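Local atomic coordinates of protein sifA (Salmonella typhimurium, PDB entry 3CXB), a protein that is secreted into host cells, where it is required for endosomal tubulation and the formation of Salmonella-induced filaments and interacts with host PLEKHM2. Residues E237-C242 and M313-Q317; N115-F119 and L130-P135; K45-L50 and E71-L75; Y152-V156 and E182-Y186; R83-H87 and I97-Q103. All coordinates share one frame; numbering follows the deposited sequence.

Contact 1 of 5, residues E237-C242 and M313-Q317; sequences ETMAMC and MAEEQ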
# COMPACT_ATOMS: atom_id res chain seq x y z
N GLU A 237 -16.68 -0.33 17.52
CA GLU A 237 -17.48 0.03 16.37
C GLU A 237 -16.66 -0.07 15.08
O GLU A 237 -17.08 -0.71 14.12
CB GLU A 237 -18.04 1.45 16.54
CG GLU A 237 -19.24 1.76 15.67
CD GLU A 237 -20.52 1.87 16.49
OE1 GLU A 237 -21.61 1.87 15.88
OE2 GLU A 237 -20.43 1.97 17.73
N THR A 238 -15.48 0.54 15.07
CA THR A 238 -14.68 0.48 13.86
C THR A 238 -14.22 -0.96 13.63
O THR A 238 -14.16 -1.43 12.49
CB THR A 238 -13.45 1.40 13.91
OG1 THR A 238 -12.38 0.72 14.57
CG2 THR A 238 -13.77 2.69 14.66
N MET A 239 -13.89 -1.68 14.70
CA MET A 239 -13.47 -3.07 14.54
C MET A 239 -14.62 -3.83 13.89
O MET A 239 -14.42 -4.68 13.02
CB MET A 239 -13.18 -3.72 15.89
CG MET A 239 -11.87 -3.35 16.52
SD MET A 239 -10.53 -4.11 15.64
CE MET A 239 -10.31 -5.61 16.55
N ALA A 240 -15.84 -3.51 14.31
CA ALA A 240 -17.00 -4.19 13.77
C ALA A 240 -17.17 -3.90 12.30
O ALA A 240 -17.32 -4.81 11.50
CB ALA A 240 -18.26 -3.80 14.53
N MET A 241 -17.14 -2.63 11.93
CA MET A 241 -17.30 -2.27 10.53
C MET A 241 -16.28 -2.95 9.63
O MET A 241 -16.57 -3.26 8.49
CB MET A 241 -17.19 -0.76 10.37
CG MET A 241 -18.50 -0.03 10.53
SD MET A 241 -18.26 1.75 10.57
CE MET A 241 -18.71 2.08 12.30
N CYS A 242 -15.08 -3.18 10.16
CA CYS A 242 -14.03 -3.83 9.39
C CYS A 242 -14.19 -5.33 9.40
O CYS A 242 -13.44 -6.05 8.75
CB CYS A 242 -12.66 -3.45 9.94
SG CYS A 242 -12.38 -1.70 9.83
N MET A 313 -10.63 6.39 9.80
CA MET A 313 -12.05 6.17 10.03
C MET A 313 -12.28 5.93 11.52
O MET A 313 -13.35 6.24 12.06
CB MET A 313 -12.56 5.01 9.18
CG MET A 313 -12.02 3.67 9.52
SD MET A 313 -12.75 2.42 8.42
CE MET A 313 -14.32 2.14 9.20
N ALA A 314 -11.26 5.39 12.18
CA ALA A 314 -11.35 5.18 13.61
C ALA A 314 -11.38 6.55 14.28
O ALA A 314 -12.19 6.81 15.15
CB ALA A 314 -10.16 4.36 14.11
N GLU A 315 -10.50 7.44 13.86
CA GLU A 315 -10.47 8.77 14.44
C GLU A 315 -11.81 9.47 14.21
O GLU A 315 -12.28 10.21 15.06
CB GLU A 315 -9.34 9.59 13.80
CG GLU A 315 -7.98 9.04 14.13
CD GLU A 315 -6.88 9.59 13.26
OE1 GLU A 315 -5.73 9.15 13.45
OE2 GLU A 315 -7.15 10.44 12.39
N GLU A 316 -12.41 9.22 13.05
CA GLU A 316 -13.67 9.87 12.72
C GLU A 316 -14.80 9.27 13.49
O GLU A 316 -15.82 9.92 13.72
CB GLU A 316 -13.93 9.77 11.21
CG GLU A 316 -12.98 10.58 10.34
CD GLU A 316 -13.26 10.35 8.87
OE1 GLU A 316 -14.43 10.50 8.47
OE2 GLU A 316 -12.32 10.03 8.12
N GLN A 317 -14.64 8.01 13.89
CA GLN A 317 -15.67 7.35 14.68
C GLN A 317 -15.69 8.00 16.06
O GLN A 317 -16.74 8.41 16.56
CB GLN A 317 -15.38 5.85 14.82
CG GLN A 317 -16.08 4.99 13.77
CD GLN A 317 -17.59 5.02 13.92
OE1 GLN A 317 -18.33 4.76 12.97
NE2 GLN A 317 -18.06 5.32 15.13

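Contact 2 of 5, residues N115-F119 and L130-P135; sequences NTDTF and LMKDRP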
# COMPACT_ATOMS: atom_id res chain seq x y z
N ASN A 115 8.91 6.30 -11.20
CA ASN A 115 10.28 6.61 -10.86
C ASN A 115 10.29 7.06 -9.41
O ASN A 115 9.32 6.87 -8.69
CB ASN A 115 10.78 7.72 -11.78
CG ASN A 115 10.63 7.36 -13.24
OD1 ASN A 115 11.26 6.43 -13.72
ND2 ASN A 115 9.78 8.09 -13.95
N THR A 116 11.39 7.68 -9.00
CA THR A 116 11.56 8.15 -7.63
C THR A 116 10.70 9.33 -7.21
O THR A 116 10.31 9.44 -6.05
CB THR A 116 13.01 8.54 -7.38
OG1 THR A 116 13.44 9.44 -8.42
CG2 THR A 116 13.90 7.29 -7.39
N ASP A 117 10.40 10.22 -8.15
CA ASP A 117 9.62 11.42 -7.84
C ASP A 117 8.37 11.64 -8.67
O ASP A 117 7.55 12.48 -8.33
CB ASP A 117 10.51 12.65 -7.98
CG ASP A 117 10.63 13.40 -6.70
OD1 ASP A 117 11.45 14.34 -6.66
OD2 ASP A 117 9.91 13.04 -5.74
N THR A 118 8.24 10.89 -9.75
CA THR A 118 7.09 11.04 -10.63
C THR A 118 6.59 9.70 -11.09
O THR A 118 7.19 8.67 -10.81
CB THR A 118 7.48 11.83 -11.87
OG1 THR A 118 8.19 10.96 -12.77
CG2 THR A 118 8.37 13.00 -11.49
N PHE A 119 5.48 9.71 -11.80
CA PHE A 119 4.93 8.50 -12.36
C PHE A 119 4.10 8.93 -13.55
O PHE A 119 3.47 10.00 -13.53
CB PHE A 119 4.11 7.77 -11.31
CG PHE A 119 3.06 8.60 -10.66
CD1 PHE A 119 1.79 8.69 -11.21
CD2 PHE A 119 3.31 9.24 -9.46
CE1 PHE A 119 0.76 9.40 -10.56
CE2 PHE A 119 2.30 9.95 -8.81
CZ PHE A 119 1.00 10.02 -9.37
N LEU A 130 1.91 12.87 -16.51
CA LEU A 130 3.12 12.71 -15.76
C LEU A 130 2.84 13.55 -14.52
O LEU A 130 2.68 14.77 -14.61
CB LEU A 130 4.31 13.25 -16.54
CG LEU A 130 5.63 12.80 -15.91
CD1 LEU A 130 6.73 12.98 -16.92
CD2 LEU A 130 5.94 13.61 -14.65
N MET A 131 2.72 12.89 -13.38
CA MET A 131 2.44 13.57 -12.12
C MET A 131 3.68 13.59 -11.26
O MET A 131 4.60 12.77 -11.44
CB MET A 131 1.30 12.86 -11.38
CG MET A 131 -0.00 12.78 -12.14
SD MET A 131 -0.66 14.43 -12.46
CE MET A 131 -1.18 14.92 -10.76
N LYS A 132 3.74 14.52 -10.32
CA LYS A 132 4.88 14.57 -9.44
C LYS A 132 4.37 14.55 -8.03
O LYS A 132 3.70 15.48 -7.61
CB LYS A 132 5.70 15.83 -9.68
CG LYS A 132 6.67 16.10 -8.55
CD LYS A 132 7.77 17.05 -8.95
CE LYS A 132 8.71 16.40 -9.95
NZ LYS A 132 9.96 17.23 -10.11
N ASP A 133 4.67 13.50 -7.28
CA ASP A 133 4.21 13.45 -5.91
C ASP A 133 5.42 13.64 -5.00
O ASP A 133 6.53 13.85 -5.47
CB ASP A 133 3.46 12.14 -5.62
CG ASP A 133 4.28 10.90 -5.89
OD1 ASP A 133 5.26 10.99 -6.66
OD2 ASP A 133 3.94 9.84 -5.33
N ARG A 134 5.22 13.58 -3.70
CA ARG A 134 6.35 13.81 -2.83
C ARG A 134 6.66 12.64 -1.93
O ARG A 134 6.36 12.66 -0.75
CB ARG A 134 6.13 15.10 -2.03
CG ARG A 134 6.22 16.34 -2.93
CD ARG A 134 5.82 17.63 -2.25
NE ARG A 134 5.71 18.72 -3.22
CZ ARG A 134 5.34 19.96 -2.92
NH1 ARG A 134 5.28 20.89 -3.88
NH2 ARG A 134 5.03 20.29 -1.68
N PRO A 135 7.28 11.60 -2.50
CA PRO A 135 7.64 10.40 -1.75
C PRO A 135 8.74 10.71 -0.73
O PRO A 135 9.89 10.99 -1.09
CB PRO A 135 8.10 9.45 -2.84
CG PRO A 135 8.74 10.39 -3.83
CD PRO A 135 7.71 11.49 -3.91

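Contact 3 of 5, residues K45-L50 and E71-L75; sequences KADRCL and ELKEL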
# COMPACT_ATOMS: atom_id res chain seq x y z
N LYS A 45 -17.15 -3.02 -14.24
CA LYS A 45 -16.23 -2.60 -13.19
C LYS A 45 -14.85 -2.22 -13.75
O LYS A 45 -14.23 -1.25 -13.29
CB LYS A 45 -16.08 -3.70 -12.14
CG LYS A 45 -17.34 -3.97 -11.32
CD LYS A 45 -17.15 -5.15 -10.36
CE LYS A 45 -18.43 -5.48 -9.59
NZ LYS A 45 -18.24 -6.55 -8.56
N ALA A 46 -14.35 -2.96 -14.73
CA ALA A 46 -13.05 -2.64 -15.31
C ALA A 46 -13.16 -1.32 -16.09
O ALA A 46 -12.17 -0.62 -16.31
CB ALA A 46 -12.59 -3.77 -16.24
N ASP A 47 -14.38 -1.01 -16.49
CA ASP A 47 -14.65 0.20 -17.25
C ASP A 47 -14.58 1.41 -16.32
O ASP A 47 -14.03 2.45 -16.67
CB ASP A 47 -16.03 0.10 -17.90
CG ASP A 47 -16.42 1.36 -18.65
OD1 ASP A 47 -16.68 2.38 -18.00
OD2 ASP A 47 -16.45 1.34 -19.89
N ARG A 48 -15.15 1.26 -15.13
CA ARG A 48 -15.13 2.35 -14.17
C ARG A 48 -13.70 2.52 -13.66
O ARG A 48 -13.29 3.62 -13.32
CB ARG A 48 -16.10 2.09 -13.02
CG ARG A 48 -16.87 3.34 -12.60
CD ARG A 48 -17.55 4.00 -13.80
NE ARG A 48 -18.32 5.18 -13.44
CZ ARG A 48 -18.95 5.96 -14.31
NH1 ARG A 48 -18.92 5.69 -15.60
NH2 ARG A 48 -19.63 7.02 -13.88
N CYS A 49 -12.95 1.42 -13.60
CA CYS A 49 -11.56 1.48 -13.17
C CYS A 49 -10.80 2.42 -14.11
O CYS A 49 -10.23 3.42 -13.69
CB CYS A 49 -10.91 0.11 -13.27
SG CYS A 49 -11.18 -0.96 -11.86
N LEU A 50 -10.80 2.07 -15.39
CA LEU A 50 -10.13 2.86 -16.40
C LEU A 50 -10.55 4.31 -16.27
O LEU A 50 -9.71 5.21 -16.28
CB LEU A 50 -10.49 2.34 -17.79
CG LEU A 50 -9.91 0.97 -18.17
CD1 LEU A 50 -10.60 0.43 -19.41
CD2 LEU A 50 -8.42 1.12 -18.41
N GLU A 71 -6.61 -4.40 -9.86
CA GLU A 71 -8.04 -4.66 -9.82
C GLU A 71 -8.38 -5.11 -11.25
O GLU A 71 -9.22 -5.98 -11.47
CB GLU A 71 -8.82 -3.39 -9.43
CG GLU A 71 -8.94 -3.17 -7.91
CD GLU A 71 -9.52 -1.80 -7.52
OE1 GLU A 71 -10.53 -1.38 -8.13
OE2 GLU A 71 -8.96 -1.16 -6.59
N LEU A 72 -7.70 -4.53 -12.22
CA LEU A 72 -7.94 -4.90 -13.60
C LEU A 72 -7.45 -6.33 -13.81
O LEU A 72 -8.17 -7.18 -14.32
CB LEU A 72 -7.22 -3.94 -14.55
CG LEU A 72 -7.84 -2.54 -14.64
CD1 LEU A 72 -6.85 -1.57 -15.23
CD2 LEU A 72 -9.12 -2.60 -15.50
N LYS A 73 -6.21 -6.59 -13.41
CA LYS A 73 -5.63 -7.91 -13.58
C LYS A 73 -6.53 -8.95 -12.93
O LYS A 73 -6.85 -9.98 -13.53
CB LYS A 73 -4.24 -7.96 -12.97
CG LYS A 73 -3.51 -9.25 -13.24
CD LYS A 73 -2.15 -9.24 -12.56
CE LYS A 73 -1.48 -10.60 -12.60
NZ LYS A 73 -0.30 -10.60 -11.68
N GLU A 74 -6.95 -8.67 -11.71
CA GLU A 74 -7.83 -9.57 -10.98
C GLU A 74 -9.18 -9.71 -11.70
O GLU A 74 -9.79 -10.78 -11.68
CB GLU A 74 -8.02 -9.04 -9.55
CG GLU A 74 -8.40 -10.09 -8.50
CD GLU A 74 -9.81 -10.65 -8.68
OE1 GLU A 74 -10.76 -9.86 -8.84
OE2 GLU A 74 -9.98 -11.90 -8.64
N LEU A 75 -9.65 -8.66 -12.36
CA LEU A 75 -10.93 -8.74 -13.07
C LEU A 75 -10.88 -9.53 -14.37
O LEU A 75 -11.89 -10.06 -14.84
CB LEU A 75 -11.48 -7.34 -13.38
CG LEU A 75 -12.00 -6.51 -12.21
CD1 LEU A 75 -12.38 -5.11 -12.70
CD2 LEU A 75 -13.19 -7.21 -11.57

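Contact 4 of 5, residues Y152-V156 and E182-Y186; sequences YSEIV and EGYLY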
# COMPACT_ATOMS: atom_id res chain seq x y z
N TYR A 152 8.06 -6.20 -8.01
CA TYR A 152 6.94 -7.14 -7.96
C TYR A 152 7.19 -8.38 -7.12
O TYR A 152 8.24 -9.02 -7.24
CB TYR A 152 6.58 -7.56 -9.37
CG TYR A 152 5.47 -8.57 -9.45
CD1 TYR A 152 4.15 -8.19 -9.28
CD2 TYR A 152 5.75 -9.91 -9.69
CE1 TYR A 152 3.11 -9.12 -9.36
CE2 TYR A 152 4.73 -10.85 -9.76
CZ TYR A 152 3.41 -10.44 -9.60
OH TYR A 152 2.39 -11.36 -9.70
N SER A 153 6.23 -8.74 -6.28
CA SER A 153 6.34 -9.94 -5.45
C SER A 153 5.11 -10.80 -5.72
O SER A 153 4.01 -10.44 -5.30
CB SER A 153 6.37 -9.55 -3.98
OG SER A 153 6.39 -10.69 -3.15
N GLU A 154 5.29 -11.92 -6.41
CA GLU A 154 4.15 -12.77 -6.74
C GLU A 154 3.52 -13.51 -5.57
O GLU A 154 2.45 -14.08 -5.71
CB GLU A 154 4.52 -13.77 -7.84
CG GLU A 154 5.13 -15.08 -7.35
CD GLU A 154 5.29 -16.08 -8.47
OE1 GLU A 154 6.20 -15.88 -9.32
OE2 GLU A 154 4.51 -17.06 -8.52
N ILE A 155 4.20 -13.50 -4.43
CA ILE A 155 3.64 -14.15 -3.25
C ILE A 155 2.44 -13.35 -2.77
O ILE A 155 1.51 -13.90 -2.20
CB ILE A 155 4.68 -14.26 -2.11
CG1 ILE A 155 5.66 -15.37 -2.45
CG2 ILE A 155 4.01 -14.56 -0.78
CD1 ILE A 155 4.97 -16.69 -2.78
N VAL A 156 2.47 -12.05 -3.02
CA VAL A 156 1.38 -11.16 -2.65
C VAL A 156 0.69 -10.66 -3.93
O VAL A 156 -0.37 -10.03 -3.87
CB VAL A 156 1.90 -9.95 -1.90
CG1 VAL A 156 2.31 -10.33 -0.51
CG2 VAL A 156 3.08 -9.36 -2.65
N GLU A 182 10.39 -10.42 2.05
CA GLU A 182 9.60 -11.31 1.21
C GLU A 182 9.86 -12.76 1.62
O GLU A 182 9.00 -13.64 1.45
CB GLU A 182 9.96 -11.12 -0.27
CG GLU A 182 9.23 -12.10 -1.17
CD GLU A 182 9.56 -11.92 -2.63
OE1 GLU A 182 10.76 -11.76 -2.95
OE2 GLU A 182 8.63 -11.96 -3.45
N GLY A 183 11.05 -13.00 2.15
CA GLY A 183 11.44 -14.33 2.59
C GLY A 183 10.54 -14.83 3.71
O GLY A 183 10.06 -15.96 3.66
N TYR A 184 10.31 -14.00 4.72
CA TYR A 184 9.45 -14.39 5.84
C TYR A 184 8.13 -14.95 5.35
O TYR A 184 7.48 -15.70 6.05
CB TYR A 184 9.18 -13.19 6.74
CG TYR A 184 10.38 -12.74 7.55
CD1 TYR A 184 10.78 -13.44 8.69
CD2 TYR A 184 11.13 -11.63 7.17
CE1 TYR A 184 11.89 -13.03 9.44
CE2 TYR A 184 12.24 -11.22 7.91
CZ TYR A 184 12.62 -11.91 9.04
OH TYR A 184 13.71 -11.47 9.76
N LEU A 185 7.74 -14.57 4.14
CA LEU A 185 6.49 -15.04 3.57
C LEU A 185 6.70 -16.34 2.81
O LEU A 185 5.79 -17.18 2.72
CB LEU A 185 5.89 -14.00 2.62
CG LEU A 185 5.34 -12.69 3.20
CD1 LEU A 185 6.47 -11.87 3.77
CD2 LEU A 185 4.65 -11.91 2.10
N TYR A 186 7.89 -16.50 2.25
CA TYR A 186 8.22 -17.71 1.51
C TYR A 186 8.50 -18.84 2.49
O TYR A 186 8.22 -20.01 2.22
CB TYR A 186 9.42 -17.47 0.61
CG TYR A 186 9.03 -17.15 -0.81
CD1 TYR A 186 8.37 -18.10 -1.59
CD2 TYR A 186 9.34 -15.92 -1.39
CE1 TYR A 186 8.03 -17.83 -2.91
CE2 TYR A 186 9.00 -15.65 -2.72
CZ TYR A 186 8.35 -16.61 -3.47
OH TYR A 186 8.00 -16.35 -4.78

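Contact 5 of 5, residues R83-H87 and I97-Q103; sequences RFQVH and ILRIMDQ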
# COMPACT_ATOMS: atom_id res chain seq x y z
N ARG A 83 -1.22 -11.13 -19.49
CA ARG A 83 -1.15 -9.90 -20.28
C ARG A 83 -0.81 -8.71 -19.39
O ARG A 83 -0.52 -7.63 -19.89
CB ARG A 83 -2.47 -9.60 -20.98
CG ARG A 83 -2.86 -10.53 -22.12
CD ARG A 83 -1.74 -10.70 -23.12
NE ARG A 83 -0.86 -11.79 -22.73
CZ ARG A 83 0.37 -11.98 -23.21
NH1 ARG A 83 1.09 -13.02 -22.79
NH2 ARG A 83 0.89 -11.13 -24.08
N PHE A 84 -0.87 -8.89 -18.07
CA PHE A 84 -0.56 -7.82 -17.12
C PHE A 84 0.82 -8.06 -16.51
O PHE A 84 0.96 -8.79 -15.52
CB PHE A 84 -1.60 -7.79 -15.99
CG PHE A 84 -2.98 -7.45 -16.45
CD1 PHE A 84 -3.77 -8.40 -17.08
CD2 PHE A 84 -3.50 -6.16 -16.26
CE1 PHE A 84 -5.05 -8.07 -17.52
CE2 PHE A 84 -4.78 -5.82 -16.69
CZ PHE A 84 -5.56 -6.77 -17.32
N GLN A 85 1.84 -7.43 -17.07
CA GLN A 85 3.19 -7.65 -16.58
C GLN A 85 3.80 -6.44 -15.86
O GLN A 85 3.54 -5.30 -16.23
CB GLN A 85 4.07 -8.06 -17.76
CG GLN A 85 3.35 -9.01 -18.73
CD GLN A 85 3.97 -9.05 -20.12
OE1 GLN A 85 4.20 -8.01 -20.73
NE2 GLN A 85 4.23 -10.25 -20.62
N VAL A 86 4.61 -6.71 -14.84
CA VAL A 86 5.28 -5.67 -14.07
C VAL A 86 6.75 -6.07 -13.87
O VAL A 86 7.04 -7.22 -13.55
CB VAL A 86 4.58 -5.42 -12.68
CG1 VAL A 86 3.70 -6.59 -12.31
CG2 VAL A 86 5.60 -5.20 -11.60
N HIS A 87 7.67 -5.12 -14.04
CA HIS A 87 9.10 -5.41 -13.89
C HIS A 87 9.88 -4.12 -13.69
O HIS A 87 9.37 -3.03 -13.97
CB HIS A 87 9.61 -6.06 -15.16
CG HIS A 87 9.65 -5.12 -16.33
ND1 HIS A 87 10.73 -4.32 -16.61
CD2 HIS A 87 8.69 -4.79 -17.23
CE1 HIS A 87 10.45 -3.53 -17.63
NE2 HIS A 87 9.21 -3.80 -18.03
N ILE A 97 7.75 -0.51 -13.73
CA ILE A 97 6.76 -0.33 -14.78
C ILE A 97 5.67 -1.39 -14.71
O ILE A 97 5.95 -2.54 -14.39
CB ILE A 97 7.44 -0.44 -16.14
CG1 ILE A 97 8.68 0.43 -16.15
CG2 ILE A 97 6.49 -0.03 -17.23
CD1 ILE A 97 9.48 0.34 -17.42
N LEU A 98 4.44 -1.01 -15.01
CA LEU A 98 3.32 -1.95 -15.00
C LEU A 98 2.75 -1.74 -16.37
O LEU A 98 2.74 -0.61 -16.85
CB LEU A 98 2.27 -1.58 -13.95
CG LEU A 98 2.78 -1.23 -12.54
CD1 LEU A 98 1.61 -0.92 -11.64
CD2 LEU A 98 3.56 -2.37 -11.96
N ARG A 99 2.27 -2.80 -17.00
CA ARG A 99 1.73 -2.65 -18.33
C ARG A 99 0.79 -3.76 -18.77
O ARG A 99 0.80 -4.84 -18.21
CB ARG A 99 2.88 -2.55 -19.32
CG ARG A 99 3.92 -3.61 -19.11
CD ARG A 99 5.03 -3.51 -20.14
NE ARG A 99 5.99 -4.60 -19.97
CZ ARG A 99 6.91 -4.93 -20.86
NH1 ARG A 99 7.74 -5.94 -20.60
NH2 ARG A 99 7.01 -4.26 -22.01
N ILE A 100 -0.01 -3.46 -19.78
CA ILE A 100 -0.95 -4.41 -20.33
C ILE A 100 -0.53 -4.57 -21.78
O ILE A 100 -0.60 -3.61 -22.54
CB ILE A 100 -2.39 -3.85 -20.31
CG1 ILE A 100 -2.79 -3.46 -18.88
CG2 ILE A 100 -3.36 -4.89 -20.87
CD1 ILE A 100 -4.18 -2.87 -18.77
N MET A 101 -0.10 -5.78 -22.16
CA MET A 101 0.35 -6.06 -23.53
C MET A 101 -0.78 -6.55 -24.42
O MET A 101 -1.93 -6.63 -23.99
CB MET A 101 1.45 -7.12 -23.53
CG MET A 101 2.66 -6.76 -22.72
SD MET A 101 3.49 -5.33 -23.39
CE MET A 101 2.70 -4.05 -22.41
N ASP A 102 -0.46 -6.88 -25.66
CA ASP A 102 -1.47 -7.39 -26.59
C ASP A 102 -1.26 -8.89 -26.70
O ASP A 102 -0.29 -9.42 -26.18
CB ASP A 102 -1.30 -6.74 -27.97
CG ASP A 102 -2.58 -6.80 -28.81
OD1 ASP A 102 -3.15 -7.90 -28.98
OD2 ASP A 102 -3.02 -5.73 -29.29
N GLN A 103 -2.18 -9.58 -27.38
CA GLN A 103 -2.09 -11.02 -27.55
C GLN A 103 -0.70 -11.47 -27.99
O GLN A 103 0.03 -12.11 -27.22
CB GLN A 103 -3.12 -11.50 -28.58
CG GLN A 103 -4.57 -11.42 -28.10
CD GLN A 103 -4.85 -12.34 -26.93
OE1 GLN A 103 -4.23 -12.23 -25.87
NE2 GLN A 103 -5.79 -13.26 -27.12

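Contact 1 of 5, residues E237-C242 and M313-Q317
Thr238 and Gln317 form the middle of this contact, their side chains sliding past each other from opposite directions. The methyl of Thr238 does the touching: its CG2 lies 3.4 Å from Gln317 CG and also comes within 3.6 Å of Ala314 CA. With CG2 placed anti to the carbonyl carbon, beside the backbone N (chi1 of OG1 85°), the threonine presents carbon rather than its hydroxyl to helix 307-324. The Gln317 chain bends at chi2 (-66°), which carries its amide across the aliphatic stem of Glu237; the two chains cross at about a right angle, and Gln317 NE2 stands 3.8 Å from Glu237 CG. The amide and carboxylate planes are nearly parallel, yet what meets here is nitrogen and methylene carbon.

One turn further along the first helix, the two methionines also run past each other in opposite directions, Met313 CE reaching within 4.2 Å of Met241 SD. The same methyl lies 4.3 Å from Cys242 SG, so it sits near two sulfurs. No hydrogen bond joins the two segments, and the interface relies on van der Waals contact.

Helix 197-220 packs against both helices, with Ile210 on Thr238 and Thr217 on Glu315. The short axes approach to 9.9 Å at 134°, a steeply inclined, roughly antiparallel pairing of helices 228-241 and 307-324. Such packing is consistent with the all-helical, SopE-like fold known for the C-terminal part of SifA.

Contact 2 of 5, residues N115-F119 and L130-P135
Phe119 and Met131 make the regular part of the ladder: they are an antiparallel hydrogen-bonded pair, with Met131 N giving a nearly straight bond to Phe119 O (3.0 Å, 167° at hydrogen) and Phe119 N returning one to Met131 O (3.2 Å). Thr118 and Lys132 follow as a non-hydrogen-bonded pair. Beyond them the ladder frays, since the bond from Asp133 N to Asp117 O is weak.

Apolar contacts lie on both faces of the hairpin. Met131 CB forms a CH-pi contact over one face of the Phe119 ring, 3.9 Å from its centroid. Thr118 and Lys132 share the other side of the sheet, where Thr118 CG2 rests 3.7 Å from Lys132 CE, while Leu130 CD2 approaches Thr118 CB to 3.6 Å.

Polar side chains gather at the open end. Asp133, with a chi1 of 58° that turns its carboxylate to the edge of the Phe119 ring, sets the two planes almost perpendicular, Asp133 CG lying 3.7 Å from Phe119 CE2. The charge itself is met by Arg62, through a salt bridge to OD2, and Arg62 also bonds to Asn115 O.

The chemistry is thus divided: backbone bonds and a covered aromatic ring hold the strand ends together, whereas the negative charge near the ring edge is probably balanced by an arginine from helix 62-75 rather than by the hairpin.

Contact 3 of 5, residues K45-L50 and E71-L75
Leu72 and Leu75, one turn apart on helix 62-75, straddle Ala46. The alanine methyl is a small bump between two larger ones: its CB lies 3.7 Å from Leu72 CD2 and 3.8 Å from Leu75 CD1. Each leucine in turn fills a shallow hollow of helix 42-54. Leu75 CD1 presses onto the backbone at Ala46 N, 3.6 Å away, with Lys45 CB at its flank. Leu72 CD2 settles between Ala46 and Cys49, 3.9 Å from Cys49 CB, and Leu72 CD1 grazes Leu50 CD2 more loosely. In both leucines a chi1 near -70° directs the branched end to helix 42-54.

Cys49 points toward the partner helix and puts its SG 3.8 Å from Glu71 OE1, at the more polar border of the contact. The other carboxylate oxygen, Glu71 OE2, is salt-bridged to Arg64. Phe38 packs on Ala46, Leu72 and Leu75 together, and Trp27 and Trp31 of helix 25-34 reach Leu50.

The axes are 9.9 Å apart and 162° from parallel, giving two successive helices in an antiparallel pair. No hydrogen bond crosses it; adhesion comes from the fit of alkyl groups and one thiol, with the charged ends of Lys45 and Glu71 kept at the margin.

Contact 4 of 5, residues Y152-V156 and E182-Y186
Ser153 gives Glu182 the one hydrogen bond of this contact, from OG to Glu182 OE2 at 2.6 Å. The hydroxyl meets that oxygen from above the carboxylate plane, 36° out of it. The torsions explain the reach: Ser153 OG stands anti to the backbone N (chi1 176°), and the Glu182 chain is fully extended, bringing its end to the serine.

Beside this bond, Ile155 is wedged between Leu185 and Tyr186. Its CG1 branch lies over one face of the Tyr186 ring as a CH-pi contact, although the modelled spacing is too tight to be trusted. Its CG2 branch turns to the leucine, 3.9 Å from Leu185 CB, the two chains sliding past each other in opposite directions. Val156 adds its CG1 at 3.8 Å from Leu185 CD2, crossing that side chain at about a right angle, and Glu154 CG passes 4.1 Å from Tyr186 OH.

The next shell fixes both sides. A backbone bond from Val156 N to Ser153 O, 3.2 Å long, closes the turn that presents Ile155, while Tyr186 N binds Glu182 O at 3.2 Å within the helix.

Farther out, Tyr152 hydrogen-bonds Asp157 through OH and leans on Phe70 and Lys73 of helix 62-75, and Leu185 touches Met261. Helix 180-187 thus lies between the turn joining strands 145-153 and 158-167 and helix 258-267.

Contact 5 of 5, residues R83-H87 and I97-Q103
Strands 84-87 and 96-101 form an antiparallel beta hairpin at one border of the five-stranded sheet, with Gln85 opposite Arg99 and His87 opposite Ile97 as hydrogen-bonded pairs. Gln85 and Arg99 exchange two backbone bonds, Arg99 N to Gln85 O measuring 2.9 Å, and His87 and Ile97 do the same. Met101 N extends the series to Arg83 O at 3.0 Å.

Apolar side chains point the same way on one face: Phe84 lies beside Ile100, CE2 to CD1 3.7 Å, and Val86 beside Leu98. Helix 62-75 covers this face, with Phe69 on Leu98 and Phe70 on Val86.

On the other face Arg99, straight from CG to NE, reaches His87, whose NE2 sits over one face of the guanidinium, 3.7 Å from Arg99 NH1; the planes are 61° apart. Arg99 NH2 forms a salt bridge with Glu108, which probably balances its charge.

At the end of the ladder Arg83, bent at chi2 and chi3, folds its guanidinium back so that NH2 hydrogen-bonds Asp102 O (3.0 Å), with that oxygen 21° out of the guanidinium plane.

The two faces therefore differ in character: one is apolar and packed on a helix, the other mixed, with Ile97 beside His87 and Arg99 tied to a carboxylate of the next strand.

Overall arrangement
Along the chain the contacts come in series, in the order 3, 5, 2, 4, 1. Contacts 5 and 2 belong to the same antiparallel sheet, at its two outermost strands, and their centres are 20 Å apart. Contact 3 lies 14 Å from contact 5, centre to centre, and touches it where Leu72 meets Phe84; contact 4 joins them through Tyr152, which packs on Val86 and Lys73. Helix 62-75 thus links contacts 3, 5 and 4, and also meets Phe119 of contact 2. Contact 1 stands apart among the later helices, its nearest atoms at least about 16 Å from those of any other contact. Both N- and C-terminal domains are required for tubule formation, and this separation is consistent with such a division.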